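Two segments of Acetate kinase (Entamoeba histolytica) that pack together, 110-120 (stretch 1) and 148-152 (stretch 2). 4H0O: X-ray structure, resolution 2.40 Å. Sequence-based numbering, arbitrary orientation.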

# COMPACT_ATOMS: atom_id res chain seq x y z
N VAL B 110 -6.32 11.61 31.89
CA VAL B 110 -6.73 11.33 33.26
C VAL B 110 -8.22 11.04 33.20
O VAL B 110 -8.94 11.69 32.44
CB VAL B 110 -6.46 12.55 34.17
CG1 VAL B 110 -7.02 12.31 35.57
CG2 VAL B 110 -4.97 12.84 34.23
N ILE B 111 -8.68 10.06 33.97
CA ILE B 111 -10.07 9.62 33.86
C ILE B 111 -11.04 10.43 34.73
O ILE B 111 -10.88 10.49 35.95
CB ILE B 111 -10.21 8.12 34.20
CG1 ILE B 111 -9.33 7.28 33.27
CG2 ILE B 111 -11.66 7.68 34.08
CD1 ILE B 111 -9.22 5.82 33.67
N ASP B 112 -12.02 11.05 34.08
CA ASP B 112 -13.12 11.72 34.77
C ASP B 112 -14.46 11.22 34.23
O ASP B 112 -14.52 10.18 33.58
CB ASP B 112 -13.01 13.24 34.65
CG ASP B 112 -12.84 13.71 33.21
OD1 ASP B 112 -13.31 13.02 32.28
OD2 ASP B 112 -12.25 14.79 33.00
N GLU B 113 -15.53 11.97 34.50
CA GLU B 113 -16.86 11.59 34.04
C GLU B 113 -17.01 11.74 32.52
O GLU B 113 -17.65 10.91 31.87
CB GLU B 113 -17.94 12.42 34.75
CG GLU B 113 -19.36 11.93 34.52
CD GLU B 113 -19.62 10.56 35.12
OE1 GLU B 113 -18.94 10.20 36.11
OE2 GLU B 113 -20.51 9.84 34.61
N VAL B 114 -16.41 12.79 31.97
CA VAL B 114 -16.44 13.03 30.53
C VAL B 114 -15.68 11.93 29.78
O VAL B 114 -16.20 11.35 28.82
CB VAL B 114 -15.84 14.41 30.17
CG1 VAL B 114 -15.82 14.60 28.66
CG2 VAL B 114 -16.64 15.52 30.83
N VAL B 115 -14.46 11.65 30.23
CA VAL B 115 -13.62 10.60 29.65
C VAL B 115 -14.33 9.24 29.63
O VAL B 115 -14.36 8.56 28.60
CB VAL B 115 -12.27 10.49 30.39
CG1 VAL B 115 -11.56 9.20 30.04
CG2 VAL B 115 -11.37 11.68 30.06
N LEU B 116 -14.92 8.86 30.76
CA LEU B 116 -15.67 7.62 30.86
C LEU B 116 -16.83 7.57 29.86
O LEU B 116 -17.08 6.53 29.23
CB LEU B 116 -16.20 7.42 32.28
CG LEU B 116 -15.20 6.90 33.32
CD1 LEU B 116 -15.77 7.02 34.73
CD2 LEU B 116 -14.83 5.45 33.02
N LYS B 117 -17.52 8.69 29.71
CA LYS B 117 -18.62 8.80 28.76
C LYS B 117 -18.12 8.64 27.32
O LYS B 117 -18.77 7.98 26.50
CB LYS B 117 -19.32 10.16 28.93
CG LYS B 117 -20.31 10.52 27.83
CD LYS B 117 -20.45 12.03 27.72
CE LYS B 117 -19.09 12.70 27.61
NZ LYS B 117 -19.16 14.19 27.51
N GLU B 118 -16.97 9.24 27.02
CA GLU B 118 -16.40 9.17 25.68
C GLU B 118 -15.80 7.80 25.37
O GLU B 118 -15.86 7.33 24.23
CB GLU B 118 -15.36 10.27 25.47
CG GLU B 118 -15.93 11.69 25.42
CD GLU B 118 -16.76 11.95 24.18
OE1 GLU B 118 -16.66 11.18 23.21
OE2 GLU B 118 -17.52 12.95 24.17
N LEU B 119 -15.22 7.16 26.38
CA LEU B 119 -14.70 5.80 26.24
C LEU B 119 -15.83 4.81 25.92
O LEU B 119 -15.65 3.89 25.12
CB LEU B 119 -13.97 5.36 27.51
CG LEU B 119 -12.61 6.00 27.81
CD1 LEU B 119 -12.11 5.62 29.20
CD2 LEU B 119 -11.59 5.60 26.76
N LYS B 120 -16.98 5.04 26.54
CA LYS B 120 -18.16 4.20 26.35
C LYS B 120 -18.62 4.18 24.89
O LYS B 120 -19.07 3.16 24.38
CB LYS B 120 -19.29 4.68 27.26
CG LYS B 120 -20.58 3.88 27.16
CD LYS B 120 -20.43 2.48 27.72
CE LYS B 120 -21.78 1.79 27.87
NZ LYS B 120 -22.56 1.76 26.60
N ARG B 148 -6.13 8.62 41.73
CA ARG B 148 -6.00 9.15 40.38
C ARG B 148 -5.77 8.01 39.39
O ARG B 148 -4.92 7.14 39.62
CB ARG B 148 -4.85 10.15 40.31
CG ARG B 148 -4.89 11.22 41.40
CD ARG B 148 -6.04 12.19 41.19
NE ARG B 148 -5.74 13.16 40.15
CZ ARG B 148 -6.60 13.54 39.21
NH1 ARG B 148 -7.82 13.02 39.17
NH2 ARG B 148 -6.24 14.44 38.30
N GLN B 149 -6.53 8.00 38.30
CA GLN B 149 -6.39 6.96 37.29
C GLN B 149 -6.33 7.57 35.89
O GLN B 149 -6.91 8.63 35.65
CB GLN B 149 -7.53 5.93 37.39
CG GLN B 149 -7.71 5.36 38.80
CD GLN B 149 -8.54 4.09 38.84
OE1 GLN B 149 -8.58 3.32 37.88
NE2 GLN B 149 -9.21 3.86 39.97
N TYR B 150 -5.61 6.90 34.99
CA TYR B 150 -5.43 7.40 33.63
C TYR B 150 -5.59 6.28 32.61
O TYR B 150 -5.32 5.11 32.89
CB TYR B 150 -4.07 8.07 33.47
CG TYR B 150 -2.87 7.14 33.59
CD1 TYR B 150 -2.33 6.83 34.84
CD2 TYR B 150 -2.27 6.59 32.47
CE1 TYR B 150 -1.24 6.00 34.96
CE2 TYR B 150 -1.18 5.76 32.58
CZ TYR B 150 -0.67 5.47 33.82
OH TYR B 150 0.42 4.64 33.93
N VAL B 151 -6.03 6.66 31.41
CA VAL B 151 -6.15 5.70 30.33
C VAL B 151 -5.19 6.06 29.19
O VAL B 151 -5.23 7.17 28.65
CB VAL B 151 -7.61 5.60 29.82
CG1 VAL B 151 -8.18 6.97 29.48
CG2 VAL B 151 -7.70 4.66 28.64
N ALA B 152 -4.29 5.13 28.87
CA ALA B 152 -3.36 5.33 27.77
C ALA B 152 -4.03 4.88 26.47
O ALA B 152 -4.35 3.70 26.32
CB ALA B 152 -2.09 4.55 28.01
O HOH W 1 -8.70 9.78 37.96

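Stretch 2 is an extended strand, and stretch 1 meets it first as a short extended segment and then as a helix. The backbones register at a single beta bridge: Val110 and Tyr150 form an antiparallel, non-hydrogen-bonded pair with their CA atoms 4.2 Å apart. The contact is compact, burying 350 Å² summed over both sides, and most of it comes from the start of stretch 1 and the middle of stretch 2.

At Arg148, the CA-to-CB bond points sideways, but three successive m rotamers (chi1 to chi3) fold the side chain so that its end comes nearer to stretch 1. Arg148 NH2 lies 3.5 Å from Val110 CG1. Because the methyl offers nothing to accept a proton, this is van der Waals packing against the guanidinium; the approach is oblique, and Val110 remains partly exposed beside it.

Gln149 supplies the main polar link, and does so through its backbone. Ile111 N donates to Gln149 O at 2.8 Å with an N-H...acceptor angle of 171°, so both length and near-linearity support a strong hydrogen bond. The same carbonyl oxygen is 3.6 Å from Val110 CA, as expected where two strands run close together. The other backbone link on this residue passes through water 1, which accepts from Gln149 N at 2.8 Å and donates to Ile111 O at 3.0 Å. One water thus joins an amide and a carbonyl that do not meet directly: Gln149 N and Ile111 O are 5.5 Å apart. The side chain of Gln149 also adds apolar surface, its CB lying 4.1 Å from Ile111 CD1, while its amide group is hydrogen-bonded elsewhere in the structure.

Tyr150 shares a face of the sheet with Val110, yet its p rotamer (chi1 66°) leads the end of the side chain away from stretch 1. Its contribution here is therefore largely backbone: besides the CA pairing with Val110, Tyr150 C lies 3.8 Å from Ile111 CD1.

Val151 points toward stretch 1 and is the apolar meeting point of the contact. Its CG1 is 4.0 Å from Ile111 CG1, 4.1 Å from Val115 CG1 and 4.2 Å from Leu119 CD1, so one methyl touches the loop residue and two helix residues. Val115 and Leu119 are four positions apart, close to one helical turn, which brings both side chains to the same side of the helix. Leu119 N donates to Val115 O at 2.8 Å, an i-to-i+4 bond that holds this spacing. The helix start is secured by Asp112, at the N-cap, whose OD1 accepts from Val115 N at 2.7 Å and 174°. The cap satisfies a first-turn amide that lacks a preceding helical carbonyl, on the very residue that packs against Val151.

Ala152 makes no contact with stretch 1; its CB is 9.1 Å from Val110 N, the nearest approach of its side chain, and the interface ends with Val151.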